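Local coordinates for Poly(Beta-D-mannuronate) lyase (Pseudopedobacter saltans, PDB 7O79), which probably cleaves poly(beta-D-mannuronate), the mannuronate-rich part of alginate, by beta-elimination, as a parallel beta-helix lyase of polysaccharide lyase family 6, at residues I105-P110 with S133-N138; Y117-F122 with Q141-N146; N150-T155 with G190-I195; F175-Y180 with I211-N216; I333-S338 with I371-P376. All coordinates share one frame; numbering follows the deposited sequence.

Interaction 1: residues I105-P110 with S133-N138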
# COMPACT_ATOMS: atom_id res chain seq x y z
N ILE A 105 13.38 -8.92 -7.63
CA ILE A 105 13.93 -9.44 -6.39
C ILE A 105 13.24 -10.77 -6.15
O ILE A 105 12.01 -10.82 -6.09
CB ILE A 105 13.71 -8.49 -5.21
CG1 ILE A 105 14.34 -7.12 -5.46
CG2 ILE A 105 14.32 -9.08 -3.95
CD1 ILE A 105 14.12 -6.15 -4.30
N VAL A 106 14.02 -11.84 -6.03
CA VAL A 106 13.47 -13.19 -6.02
C VAL A 106 13.99 -13.93 -4.79
O VAL A 106 15.20 -14.09 -4.63
CB VAL A 106 13.82 -13.96 -7.30
CG1 VAL A 106 13.37 -15.42 -7.23
CG2 VAL A 106 13.22 -13.27 -8.52
N ASP A 107 13.07 -14.37 -3.92
CA ASP A 107 13.39 -15.11 -2.69
C ASP A 107 14.65 -14.63 -1.97
O ASP A 107 15.43 -15.44 -1.47
CB ASP A 107 13.51 -16.61 -2.97
CG ASP A 107 12.29 -17.17 -3.64
OD1 ASP A 107 11.17 -16.74 -3.26
OD2 ASP A 107 12.42 -18.02 -4.54
N PHE A 108 14.83 -13.32 -1.90
CA PHE A 108 16.05 -12.70 -1.36
C PHE A 108 16.01 -12.64 0.17
O PHE A 108 16.16 -11.58 0.79
CB PHE A 108 16.20 -11.31 -1.96
CG PHE A 108 17.62 -10.81 -1.99
CD1 PHE A 108 18.53 -11.28 -2.92
CD2 PHE A 108 18.02 -9.82 -1.10
CE1 PHE A 108 19.83 -10.79 -2.96
CE2 PHE A 108 19.33 -9.32 -1.12
CZ PHE A 108 20.24 -9.81 -2.06
N ASN A 109 15.85 -13.83 0.78
CA ASN A 109 15.41 -13.97 2.16
C ASN A 109 16.52 -14.40 3.11
O ASN A 109 17.41 -15.18 2.75
CB ASN A 109 14.26 -14.97 2.24
CG ASN A 109 13.03 -14.50 1.48
OD1 ASN A 109 12.66 -13.33 1.56
ND2 ASN A 109 12.37 -15.42 0.77
N PRO A 110 16.49 -13.91 4.34
CA PRO A 110 17.44 -14.36 5.37
C PRO A 110 16.95 -15.68 5.96
O PRO A 110 15.90 -16.20 5.57
CB PRO A 110 17.38 -13.23 6.39
CG PRO A 110 15.91 -12.84 6.35
CD PRO A 110 15.48 -13.00 4.91
N SER A 133 9.51 -6.70 -10.47
CA SER A 133 8.85 -7.91 -9.97
C SER A 133 9.45 -8.31 -8.63
O SER A 133 10.66 -8.24 -8.43
CB SER A 133 8.98 -9.10 -10.94
OG SER A 133 8.28 -8.86 -12.14
N PHE A 134 8.59 -8.79 -7.73
CA PHE A 134 8.97 -9.11 -6.37
C PHE A 134 8.29 -10.41 -5.96
O PHE A 134 7.06 -10.51 -5.98
CB PHE A 134 8.59 -7.96 -5.42
CG PHE A 134 9.10 -6.62 -5.88
CD1 PHE A 134 10.38 -6.21 -5.54
CD2 PHE A 134 8.34 -5.82 -6.71
CE1 PHE A 134 10.87 -5.00 -5.95
CE2 PHE A 134 8.82 -4.59 -7.14
CZ PHE A 134 10.10 -4.18 -6.76
N LYS A 135 9.09 -11.41 -5.59
CA LYS A 135 8.56 -12.73 -5.32
C LYS A 135 9.20 -13.34 -4.08
O LYS A 135 10.43 -13.43 -3.99
CB LYS A 135 8.78 -13.66 -6.52
CG LYS A 135 8.21 -15.05 -6.26
CD LYS A 135 8.41 -15.99 -7.44
CE LYS A 135 7.73 -17.33 -7.17
NZ LYS A 135 8.41 -18.04 -6.05
N GLY A 136 8.38 -13.77 -3.13
CA GLY A 136 8.83 -14.67 -2.09
C GLY A 136 9.35 -14.05 -0.80
O GLY A 136 9.88 -14.78 0.04
N LYS A 137 9.21 -12.73 -0.60
CA LYS A 137 9.71 -12.15 0.64
C LYS A 137 9.04 -12.80 1.85
O LYS A 137 7.81 -12.96 1.89
CB LYS A 137 9.47 -10.64 0.66
CG LYS A 137 10.12 -9.97 1.86
CD LYS A 137 9.71 -8.50 1.99
CE LYS A 137 10.77 -7.73 2.73
NZ LYS A 137 10.54 -7.80 4.22
N ASN A 138 9.85 -13.21 2.83
CA ASN A 138 9.31 -14.01 3.92
C ASN A 138 9.72 -13.52 5.30
O ASN A 138 9.42 -14.20 6.29
CB ASN A 138 9.68 -15.49 3.72
CG ASN A 138 11.14 -15.79 4.00
OD1 ASN A 138 11.94 -14.90 4.30
ND2 ASN A 138 11.50 -17.07 3.93
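Ile105 and Val106 run parallel to Phe134 and Lys135 on successive coils of the parallel beta-helix, each pair with its CA atoms 5.0 Å apart. Three backbone bonds join them: Ile105 N to Ser133 O, Lys135 N to Ile105 O, and Asp107 N to Lys135 O, the last at 2.8 Å. On the buried face of the strands Ile105 meets Phe134; CG1 of Ile105 lies beside its own backbone N (chi1 -59°), and CD1 comes to the edge of the ring in its plane, 3.8 Å from Phe134 CE1. Phe161 of the following coil meets the same ring. On the partly exposed face, with Val106, Lys135 is extended until it bends at its last torsion, leaving NZ 4.1 Å from Asp107 OD1, nearby opposite charges but too far for a salt bridge. Beyond the strands, Asp107 OD1 lies 3.3 Å from Gly136 CA, where a side chain would collide with it; at the backbone angles of Gly136 a CB would also press on the preceding carbonyl O. The Asn109 amide joins the two loops through both its polar atoms. Its ND2 donates to Gly136 O (2.7 Å), while its OD1 receives Asn138 N at 3.1 Å, the donor standing well above the carbonyl plane.

Interaction 2: residues Y117-F122 with Q141-N146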
# COMPACT_ATOMS: atom_id res chain seq x y z
N TYR A 117 14.10 -6.55 7.08
CA TYR A 117 14.51 -5.46 6.20
C TYR A 117 13.47 -5.26 5.10
O TYR A 117 12.74 -6.19 4.73
CB TYR A 117 15.90 -5.72 5.58
CG TYR A 117 16.14 -7.08 4.92
CD1 TYR A 117 15.85 -7.28 3.57
CD2 TYR A 117 16.74 -8.12 5.62
CE1 TYR A 117 16.09 -8.50 2.96
CE2 TYR A 117 16.99 -9.35 5.00
CZ TYR A 117 16.67 -9.53 3.67
OH TYR A 117 16.92 -10.74 3.02
N TYR A 118 13.39 -4.03 4.60
CA TYR A 118 12.51 -3.78 3.46
C TYR A 118 13.10 -4.38 2.19
O TYR A 118 14.29 -4.68 2.12
CB TYR A 118 12.32 -2.28 3.19
CG TYR A 118 11.75 -1.43 4.28
CD1 TYR A 118 12.58 -0.83 5.22
CD2 TYR A 118 10.38 -1.18 4.36
CE1 TYR A 118 12.07 -0.02 6.21
CE2 TYR A 118 9.86 -0.37 5.36
CZ TYR A 118 10.70 0.21 6.28
OH TYR A 118 10.19 1.03 7.27
N TRP A 119 12.27 -4.50 1.16
CA TRP A 119 12.86 -4.76 -0.14
C TRP A 119 13.05 -3.47 -0.93
O TRP A 119 14.08 -3.29 -1.59
CB TRP A 119 12.00 -5.78 -0.91
CG TRP A 119 12.41 -7.19 -0.55
CD1 TRP A 119 13.20 -7.57 0.49
CD2 TRP A 119 12.05 -8.39 -1.23
NE1 TRP A 119 13.36 -8.93 0.51
CE2 TRP A 119 12.65 -9.46 -0.54
CE3 TRP A 119 11.26 -8.67 -2.35
CZ2 TRP A 119 12.51 -10.79 -0.94
CZ3 TRP A 119 11.11 -10.00 -2.74
CH2 TRP A 119 11.74 -11.04 -2.04
N VAL A 120 12.12 -2.51 -0.80
CA VAL A 120 12.27 -1.20 -1.42
C VAL A 120 11.84 -0.16 -0.41
O VAL A 120 10.72 -0.23 0.13
CB VAL A 120 11.42 -1.08 -2.72
CG1 VAL A 120 11.60 0.30 -3.33
CG2 VAL A 120 11.78 -2.17 -3.73
N LEU A 121 12.70 0.82 -0.14
CA LEU A 121 12.39 1.87 0.81
C LEU A 121 12.55 3.23 0.15
O LEU A 121 13.61 3.53 -0.41
CB LEU A 121 13.27 1.78 2.06
CG LEU A 121 13.02 2.91 3.06
CD1 LEU A 121 11.61 2.87 3.62
CD2 LEU A 121 14.05 2.91 4.20
N PHE A 122 11.51 4.05 0.21
CA PHE A 122 11.57 5.41 -0.32
C PHE A 122 11.89 6.40 0.79
O PHE A 122 11.23 6.42 1.84
CB PHE A 122 10.25 5.79 -0.99
CG PHE A 122 10.02 5.08 -2.27
CD1 PHE A 122 10.48 5.64 -3.45
CD2 PHE A 122 9.36 3.86 -2.31
CE1 PHE A 122 10.28 5.00 -4.67
CE2 PHE A 122 9.16 3.22 -3.54
CZ PHE A 122 9.63 3.78 -4.70
N GLN A 141 9.26 -6.62 8.11
CA GLN A 141 9.33 -5.33 7.42
C GLN A 141 8.50 -5.34 6.15
O GLN A 141 8.44 -6.35 5.44
CB GLN A 141 10.77 -4.91 7.13
CG GLN A 141 11.52 -4.59 8.40
CD GLN A 141 10.96 -3.35 9.06
OE1 GLN A 141 10.25 -3.43 10.06
NE2 GLN A 141 11.43 -2.19 8.61
N PRO A 142 7.83 -4.24 5.84
CA PRO A 142 7.07 -4.16 4.59
C PRO A 142 7.95 -4.45 3.38
O PRO A 142 9.17 -4.23 3.40
CB PRO A 142 6.55 -2.71 4.57
CG PRO A 142 6.60 -2.25 5.99
CD PRO A 142 7.71 -3.03 6.67
N LEU A 143 7.33 -4.97 2.33
CA LEU A 143 8.06 -5.14 1.07
C LEU A 143 8.46 -3.78 0.50
O LEU A 143 9.63 -3.55 0.16
CB LEU A 143 7.19 -5.93 0.09
CG LEU A 143 7.91 -6.61 -1.08
CD1 LEU A 143 7.17 -7.86 -1.53
CD2 LEU A 143 8.09 -5.64 -2.24
N VAL A 144 7.51 -2.85 0.43
CA VAL A 144 7.76 -1.49 -0.02
C VAL A 144 7.38 -0.56 1.13
O VAL A 144 6.27 -0.65 1.66
CB VAL A 144 6.94 -1.12 -1.28
CG1 VAL A 144 7.18 0.34 -1.64
CG2 VAL A 144 7.32 -2.00 -2.44
N GLY A 145 8.30 0.33 1.49
CA GLY A 145 8.01 1.35 2.49
C GLY A 145 8.24 2.77 2.00
O GLY A 145 9.10 3.02 1.16
N ASN A 146 7.48 3.69 2.57
CA ASN A 146 7.72 5.12 2.39
C ASN A 146 8.00 5.73 3.75
O ASN A 146 7.24 5.52 4.70
CB ASN A 146 6.55 5.83 1.69
CG ASN A 146 6.90 7.26 1.28
OD1 ASN A 146 7.65 7.47 0.32
ND2 ASN A 146 6.32 8.24 1.97
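Tyr118 and Gln141 meet ring to amide: Gln141 NE2 sits 3.2 Å above one face of the Tyr118 ring, toward its rim at CE1 and CZ. The bend at chi2 (-67°) swings CD of Gln141 round toward the ring, and the amide plane stands steeply, 72° from it. Leu121 CD1 covers the centre of the opposite face, and Pro142 lies alongside, its CD 3.7 Å from Tyr118 CE2. Gly145 passes the same ring atom with its CA 3.8 Å away, and a CB there would clash with it. The phenol OH is bonded to Arg176 NH2 on the coil beyond Gln141. An alanine in place of Tyr118 would probably open a gap between the Gln141 amide and Leu121 CD1 and leave Arg176 without its hydroxyl partner. Leu143 contributes backbone and side chain: its O takes two backbone donors, Trp119 N at 3.0 Å and Val120 N at 2.9 Å, while its CD2 packs on Trp119 CB. Beyond this point Val120, Leu121 and Phe122 pair in parallel with Val144, Gly145 and Asn146. A chain corner at Trp119 and Val120 leading into parallel strands is typical of the right-handed parallel beta-helix.

Interaction 3: residues N150-T155 with G190-I195. With PO4 (phosphate ion), chain B.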
# COMPACT_ATOMS: atom_id res chain seq x y z
N ASN A 150 10.36 13.92 4.43
CA ASN A 150 11.04 14.31 3.19
C ASN A 150 10.97 13.22 2.10
O ASN A 150 11.91 13.01 1.34
CB ASN A 150 12.49 14.71 3.48
CG ASN A 150 13.10 15.52 2.37
OD1 ASN A 150 12.47 16.44 1.84
ND2 ASN A 150 14.32 15.19 1.99
N SER A 151 9.79 12.55 1.97
CA SER A 151 9.65 11.48 0.98
C SER A 151 8.24 11.56 0.35
O SER A 151 7.33 10.77 0.59
CB SER A 151 9.95 10.13 1.63
OG SER A 151 9.85 9.05 0.73
N ARG A 152 8.05 12.56 -0.51
CA ARG A 152 6.76 12.86 -1.12
C ARG A 152 6.81 12.60 -2.62
O ARG A 152 7.88 12.69 -3.24
CB ARG A 152 6.36 14.32 -0.88
CG ARG A 152 6.21 14.71 0.57
CD ARG A 152 5.84 16.18 0.72
NE ARG A 152 5.42 16.48 2.09
CZ ARG A 152 6.26 16.64 3.11
NH1 ARG A 152 5.80 16.92 4.33
NH2 ARG A 152 7.57 16.51 2.92
N TYR A 153 5.63 12.31 -3.19
CA TYR A 153 5.43 12.19 -4.65
C TYR A 153 6.20 11.02 -5.26
O TYR A 153 6.66 11.08 -6.40
CB TYR A 153 5.77 13.49 -5.39
CG TYR A 153 4.80 14.61 -5.07
CD1 TYR A 153 3.59 14.70 -5.75
CD2 TYR A 153 5.09 15.57 -4.11
CE1 TYR A 153 2.67 15.71 -5.45
CE2 TYR A 153 4.20 16.58 -3.81
CZ TYR A 153 3.00 16.65 -4.48
OH TYR A 153 2.13 17.65 -4.17
N ASN A 154 6.34 9.93 -4.52
CA ASN A 154 6.90 8.71 -5.07
C ASN A 154 5.78 7.87 -5.69
O ASN A 154 4.63 7.92 -5.26
CB ASN A 154 7.64 7.94 -3.98
CG ASN A 154 8.79 8.74 -3.39
OD1 ASN A 154 9.63 9.26 -4.14
ND2 ASN A 154 8.86 8.84 -2.06
N THR A 155 6.13 7.13 -6.73
CA THR A 155 5.16 6.41 -7.54
C THR A 155 5.68 5.00 -7.78
O THR A 155 6.85 4.82 -8.11
CB THR A 155 4.92 7.13 -8.88
OG1 THR A 155 4.29 8.40 -8.63
CG2 THR A 155 4.00 6.32 -9.81
N GLY A 190 0.76 15.81 2.86
CA GLY A 190 0.62 14.36 2.82
C GLY A 190 1.89 13.75 2.25
O GLY A 190 2.88 14.45 2.00
N ALA A 191 1.85 12.42 2.08
CA ALA A 191 2.92 11.70 1.40
C ALA A 191 2.80 11.77 -0.12
O ALA A 191 3.81 11.69 -0.83
CB ALA A 191 2.93 10.22 1.82
N PHE A 192 1.59 11.92 -0.64
CA PHE A 192 1.35 11.95 -2.08
C PHE A 192 1.99 10.75 -2.78
O PHE A 192 2.63 10.88 -3.83
CB PHE A 192 1.83 13.27 -2.70
CG PHE A 192 1.21 14.50 -2.07
CD1 PHE A 192 0.04 15.04 -2.58
CD2 PHE A 192 1.86 15.17 -1.03
CE1 PHE A 192 -0.52 16.18 -2.03
CE2 PHE A 192 1.31 16.34 -0.49
CZ PHE A 192 0.12 16.83 -0.98
N PHE A 193 1.84 9.58 -2.17
CA PHE A 193 2.39 8.34 -2.72
C PHE A 193 1.38 7.72 -3.67
O PHE A 193 0.18 7.69 -3.39
CB PHE A 193 2.73 7.37 -1.59
CG PHE A 193 3.69 6.26 -1.97
CD1 PHE A 193 3.25 5.14 -2.68
CD2 PHE A 193 5.02 6.33 -1.59
CE1 PHE A 193 4.14 4.11 -3.01
CE2 PHE A 193 5.92 5.32 -1.93
CZ PHE A 193 5.48 4.21 -2.64
N THR A 194 1.86 7.23 -4.80
CA THR A 194 0.99 6.64 -5.81
C THR A 194 1.30 5.16 -5.94
O THR A 194 2.44 4.78 -6.24
CB THR A 194 1.14 7.34 -7.16
OG1 THR A 194 0.61 8.67 -7.06
CG2 THR A 194 0.40 6.57 -8.26
N ILE A 195 0.28 4.32 -5.71
CA ILE A 195 0.35 2.89 -5.96
C ILE A 195 -0.62 2.62 -7.10
O ILE A 195 -1.84 2.63 -6.90
CB ILE A 195 -0.05 2.08 -4.72
CG1 ILE A 195 0.86 2.39 -3.51
CG2 ILE A 195 -0.08 0.58 -5.05
CD1 ILE A 195 0.37 1.69 -2.20
P PO4 B . 8.78 17.01 6.62
O1 PO4 B . 8.52 15.80 5.74
O2 PO4 B . 9.67 17.97 5.86
O3 PO4 B . 9.46 16.54 7.88
O4 PO4 B . 7.50 17.72 7.02
O HOH W 1 5.63 9.62 -1.54
O HOH W 2 2.91 9.93 -6.19
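Gly190 lies under the side chain of Arg152, its O 3.6 Å from Arg152 CG, where two neighbouring coils of the parallel beta-helix come together ahead of their strands. Extended from CG to NE, Arg152 carries its guanidinium past Gly190 to a phosphate ion, probably from the crystallisation liquor; NH2 donates to phosphate O1 at 3.1 Å, and NH1, which bonds O4, is also salt-bridged to Asp189. Next, Ala191 O accepts Tyr153 N. Phe192 then forms an offset stack with Tyr153, the centroids 4.6 Å apart and the planes only 6° from parallel. Both residues have left-handed backbone angles and carry CG beside the backbone N (chi1 -56° in Phe192, -68° in Tyr153), and their side chains point the same way. The slip places Phe192 CB over the centre of the tyrosine ring and Tyr153 OH over the centre of the phenylalanine ring. Phe193 offers a face to Asn154 O, which lies toward the rim, while CE2 touches Asn154 CB at 3.7 Å. Thr194 begins the strand: its N donates to Asn154 O (2.9 Å), and its side chain runs beside that of Thr155. A water donates to Asn154 O and Phe192 O and accepts Thr194 OG1 at 2.8 Å.

Interaction 4: residues F175-Y180 with I211-N216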
# COMPACT_ATOMS: atom_id res chain seq x y z
N PHE A 175 2.86 -2.79 1.10
CA PHE A 175 3.15 -1.36 1.09
C PHE A 175 2.80 -0.78 2.45
O PHE A 175 1.69 -1.02 2.95
CB PHE A 175 2.31 -0.62 0.02
CG PHE A 175 2.78 -0.82 -1.40
CD1 PHE A 175 2.36 -1.92 -2.14
CD2 PHE A 175 3.56 0.14 -2.03
CE1 PHE A 175 2.77 -2.09 -3.48
CE2 PHE A 175 3.96 -0.00 -3.37
CZ PHE A 175 3.55 -1.12 -4.10
N ARG A 176 3.70 0.00 3.05
CA ARG A 176 3.39 0.80 4.23
C ARG A 176 3.84 2.24 3.97
O ARG A 176 5.04 2.49 3.79
CB ARG A 176 4.05 0.22 5.49
CG ARG A 176 3.75 1.03 6.76
CD ARG A 176 4.37 0.44 8.05
NE ARG A 176 5.83 0.51 8.06
CZ ARG A 176 6.62 -0.28 8.78
NH1 ARG A 176 6.09 -1.19 9.59
NH2 ARG A 176 7.94 -0.14 8.72
N ILE A 177 2.89 3.18 3.93
CA ILE A 177 3.14 4.55 3.50
C ILE A 177 3.05 5.49 4.70
O ILE A 177 1.97 5.95 5.08
CB ILE A 177 2.18 5.01 2.39
CG1 ILE A 177 2.00 3.91 1.34
CG2 ILE A 177 2.65 6.36 1.81
CD1 ILE A 177 3.31 3.54 0.65
N TRP A 178 4.21 5.84 5.25
CA TRP A 178 4.28 6.89 6.25
C TRP A 178 4.38 8.25 5.56
O TRP A 178 4.58 8.34 4.34
CB TRP A 178 5.50 6.70 7.15
CG TRP A 178 5.43 5.52 8.09
CD1 TRP A 178 4.33 4.99 8.70
CD2 TRP A 178 6.55 4.75 8.55
NE1 TRP A 178 4.69 3.92 9.50
CE2 TRP A 178 6.05 3.76 9.43
CE3 TRP A 178 7.93 4.82 8.31
CZ2 TRP A 178 6.88 2.83 10.07
CZ3 TRP A 178 8.77 3.89 8.94
CH2 TRP A 178 8.23 2.91 9.81
N GLY A 179 4.28 9.30 6.37
CA GLY A 179 4.37 10.66 5.92
C GLY A 179 3.38 11.53 6.65
O GLY A 179 2.75 11.10 7.61
N TYR A 180 3.29 12.79 6.22
CA TYR A 180 2.36 13.72 6.86
C TYR A 180 0.95 13.16 6.81
O TYR A 180 0.47 12.76 5.75
CB TYR A 180 2.41 15.08 6.16
CG TYR A 180 1.45 16.10 6.72
CD1 TYR A 180 0.11 16.10 6.34
CD2 TYR A 180 1.88 17.06 7.63
CE1 TYR A 180 -0.78 17.03 6.85
CE2 TYR A 180 0.99 18.00 8.14
CZ TYR A 180 -0.33 17.98 7.75
OH TYR A 180 -1.21 18.91 8.26
N ILE A 211 -1.98 -3.27 1.63
CA ILE A 211 -1.54 -1.89 1.52
C ILE A 211 -1.95 -1.21 2.82
O ILE A 211 -3.08 -1.38 3.29
CB ILE A 211 -2.15 -1.20 0.29
CG1 ILE A 211 -1.52 -1.75 -0.99
CG2 ILE A 211 -1.99 0.33 0.37
CD1 ILE A 211 -2.29 -1.44 -2.27
N SER A 212 -1.02 -0.49 3.43
CA SER A 212 -1.29 0.22 4.68
C SER A 212 -0.93 1.68 4.47
O SER A 212 0.24 2.05 4.46
CB SER A 212 -0.51 -0.40 5.84
OG SER A 212 -0.79 0.25 7.06
N LEU A 213 -1.96 2.52 4.31
CA LEU A 213 -1.79 3.96 4.25
C LEU A 213 -1.78 4.53 5.67
O LEU A 213 -2.73 4.34 6.43
CB LEU A 213 -2.88 4.62 3.42
CG LEU A 213 -3.13 4.00 2.04
CD1 LEU A 213 -4.18 4.79 1.27
CD2 LEU A 213 -1.82 3.95 1.26
N LYS A 214 -0.71 5.23 6.02
CA LYS A 214 -0.55 5.90 7.31
C LYS A 214 -0.09 7.33 7.09
O LYS A 214 0.89 7.79 7.69
CB LYS A 214 0.45 5.13 8.18
CG LYS A 214 -0.08 3.79 8.69
CD LYS A 214 0.95 3.11 9.59
CE LYS A 214 0.31 1.96 10.39
NZ LYS A 214 1.33 1.09 11.05
N SER A 215 -0.77 8.04 6.19
CA SER A 215 -0.42 9.39 5.76
C SER A 215 -1.56 9.88 4.87
O SER A 215 -2.49 9.12 4.58
CB SER A 215 0.91 9.43 4.99
OG SER A 215 0.92 8.47 3.94
N ASN A 216 -1.44 11.13 4.39
CA ASN A 216 -2.48 11.76 3.57
C ASN A 216 -2.15 11.79 2.09
O ASN A 216 -0.99 11.67 1.67
CB ASN A 216 -2.75 13.22 4.00
CG ASN A 216 -3.17 13.35 5.44
OD1 ASN A 216 -3.42 12.36 6.13
ND2 ASN A 216 -3.31 14.59 5.90
O HOH W 3 3.44 2.23 11.78
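Ile177 O is gripped by two donors of the neighbouring coil, Lys214 N at 2.9 Å and Ser215 OG at 3.0 Å, arriving from opposite faces of its carbonyl plane. Ser215 OG stands far above that plane, placed by a chi1 of 52° that sets it between its own backbone N and carbonyl carbon; Asn218 ND2 is bonded to the same hydroxyl. An alanine here would probably leave Ile177 O with Lys214 N alone across the contact and Asn218 ND2 without this partner. Ile177 N in turn donates to Ser212 O, and Ser212 N to Phe175 O (2.8 Å), the parallel pairing of adjacent coils in the beta-helix. Phe175 and Ile211, then Ile177 and Leu213, lie side by side on the inner face, with Ile177 CG1 3.8 Å from Leu213 CD2. Lys214 stretches beside Trp178, its CD at the edge of the indole, 3.8 Å from NE1. Their polar ends share a water, which accepts from both Trp178 NE1 and Lys214 NZ. Arg176, its NH2 held by Tyr118 OH, lays NE over a face of the same indole, toward the rim. Past the strands, Tyr180 O takes Asn216 N, and Asn216 ND2, bonded to Glu185 O, sits at the tyrosine ring edge, 3.6 Å from CE1.

Interaction 5: residues I333-S338 with I371-P376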
# COMPACT_ATOMS: atom_id res chain seq x y z
N ILE A 333 -20.98 -3.67 3.04
CA ILE A 333 -20.44 -2.43 3.57
C ILE A 333 -20.70 -2.44 5.07
O ILE A 333 -21.85 -2.58 5.51
CB ILE A 333 -21.06 -1.19 2.91
CG1 ILE A 333 -20.86 -1.27 1.38
CG2 ILE A 333 -20.46 0.10 3.50
CD1 ILE A 333 -21.39 -0.08 0.57
N ASN A 334 -19.63 -2.35 5.85
CA ASN A 334 -19.70 -2.34 7.30
C ASN A 334 -19.48 -0.90 7.75
O ASN A 334 -18.35 -0.40 7.72
CB ASN A 334 -18.67 -3.31 7.87
CG ASN A 334 -18.69 -3.39 9.39
OD1 ASN A 334 -19.56 -2.85 10.05
ND2 ASN A 334 -17.72 -4.10 9.94
N ILE A 335 -20.57 -0.21 8.09
CA ILE A 335 -20.52 1.18 8.55
C ILE A 335 -20.37 1.13 10.07
O ILE A 335 -21.35 0.96 10.80
CB ILE A 335 -21.75 1.97 8.12
CG1 ILE A 335 -22.04 1.77 6.62
CG2 ILE A 335 -21.58 3.47 8.41
CD1 ILE A 335 -23.35 2.38 6.17
N GLY A 336 -19.13 1.21 10.54
CA GLY A 336 -18.88 1.18 11.97
C GLY A 336 -18.19 -0.08 12.45
O GLY A 336 -18.59 -0.65 13.47
N GLY A 337 -17.16 -0.53 11.75
CA GLY A 337 -16.40 -1.67 12.22
C GLY A 337 -15.69 -1.37 13.53
O GLY A 337 -15.41 -0.22 13.85
N SER A 338 -15.43 -2.44 14.30
CA SER A 338 -14.65 -2.38 15.55
C SER A 338 -15.16 -1.31 16.51
O SER A 338 -14.41 -0.45 16.99
CB SER A 338 -13.17 -2.19 15.27
OG SER A 338 -12.74 -3.15 14.33
N ILE A 371 -25.51 -4.14 3.74
CA ILE A 371 -25.09 -2.96 4.47
C ILE A 371 -25.35 -3.22 5.94
O ILE A 371 -26.47 -3.60 6.32
CB ILE A 371 -25.80 -1.69 3.97
CG1 ILE A 371 -25.55 -1.52 2.48
CG2 ILE A 371 -25.30 -0.47 4.73
CD1 ILE A 371 -25.98 -0.22 1.94
N GLN A 372 -24.32 -3.07 6.75
CA GLN A 372 -24.36 -3.35 8.17
C GLN A 372 -23.89 -2.08 8.86
O GLN A 372 -22.73 -1.70 8.72
CB GLN A 372 -23.46 -4.53 8.50
CG GLN A 372 -23.20 -4.78 9.95
CD GLN A 372 -22.31 -5.97 10.14
OE1 GLN A 372 -22.56 -7.05 9.60
NE2 GLN A 372 -21.22 -5.77 10.89
N ALA A 373 -24.78 -1.41 9.59
CA ALA A 373 -24.44 -0.18 10.30
C ALA A 373 -24.51 -0.41 11.80
O ALA A 373 -25.57 -0.75 12.34
CB ALA A 373 -25.37 0.96 9.89
N THR A 374 -23.38 -0.22 12.48
CA THR A 374 -23.38 -0.38 13.93
C THR A 374 -24.29 0.66 14.58
O THR A 374 -24.26 1.84 14.23
CB THR A 374 -21.96 -0.28 14.47
OG1 THR A 374 -21.18 -1.36 13.94
CG2 THR A 374 -21.95 -0.40 15.98
N SER A 375 -25.15 0.20 15.49
CA SER A 375 -25.97 1.19 16.15
C SER A 375 -25.36 1.57 17.50
O SER A 375 -24.66 0.76 18.12
CB SER A 375 -27.40 0.66 16.33
OG SER A 375 -27.46 -0.25 17.41
N PRO A 376 -25.58 2.80 17.95
CA PRO A 376 -24.93 3.25 19.19
C PRO A 376 -25.26 2.33 20.36
O PRO A 376 -26.36 1.78 20.46
CB PRO A 376 -25.50 4.65 19.40
CG PRO A 376 -25.88 5.10 18.03
CD PRO A 376 -26.36 3.88 17.32
O HOH W 4 -20.85 -3.54 12.45
O HOH W 5 -22.77 2.99 12.07
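Asn334 and Gln372 both hold CG anti to the backbone N (chi1 -179° and 169°), which starts the two side chains in the same direction from adjacent parallel strands. Gln372 continues extended alongside Asn334, and its amide plane is turned 62° from that of its neighbour. Thr374, two residues after Gln372, has OG1 beside its backbone N, and a water binds all three polar groups. That water donates to Asn334 OD1 (2.8 Å) and to Thr374 OG1 (2.7 Å) and accepts from Gln372 NE2 (2.7 Å). The threonine hydroxyl gives its own proton to Gly336 O, 2.7 Å from OG1 and above the carbonyl plane. Gly336 has a positive phi, and a CB on it would run into Thr374 CB. The opposite face is apolar: Ile335 CD1 crosses to Ile371 CG2 at 3.7 Å, Ile335 CB lies 4.2 Å from Ala373 CB, and Leu392 touches both isoleucines. Between the faces run the backbone bonds of a parallel beta-helix, Gln372 N to Ile333 O, Ile335 N to Gln372 O (2.7 Å) and Thr374 N to Ile335 O. Strand 371-373 is the outermost of its face within the chain. A second water donates to Ile335 O and Thr374 O. The first water, accepting from NE2 and donating to both side-chain oxygens, completes a directed chain, Gln372 to water to threonine hydroxyl to Gly336 O, which would be expected to hold the Gln372 amide and Thr374 hydroxyl in these orientations near this end of the beta-helix.

In the fold
All five contacts join neighbouring coils of one parallel beta-helix. Interactions 2, 4 and 5 lie on one face of it: strands 144-146 and 175-177 are neighbours, so interactions 2 and 4 touch, whereas interaction 5 lies at the last strand, its centre about 24 Å from that of interaction 4. Interactions 1 and 3 reach the other run of strands and alternate along the chain with interactions 2 and 4 respectively. Interactions 2 and 4 are buried; the other three are partly exposed. Aromatic and aliphatic packing dominates interaction 2, an asparagine amide closes interaction 1, a ring stack, waters and a phosphate mark interaction 3, a doubly gripped carbonyl marks interaction 4, and water-bridged amides mark interaction 5.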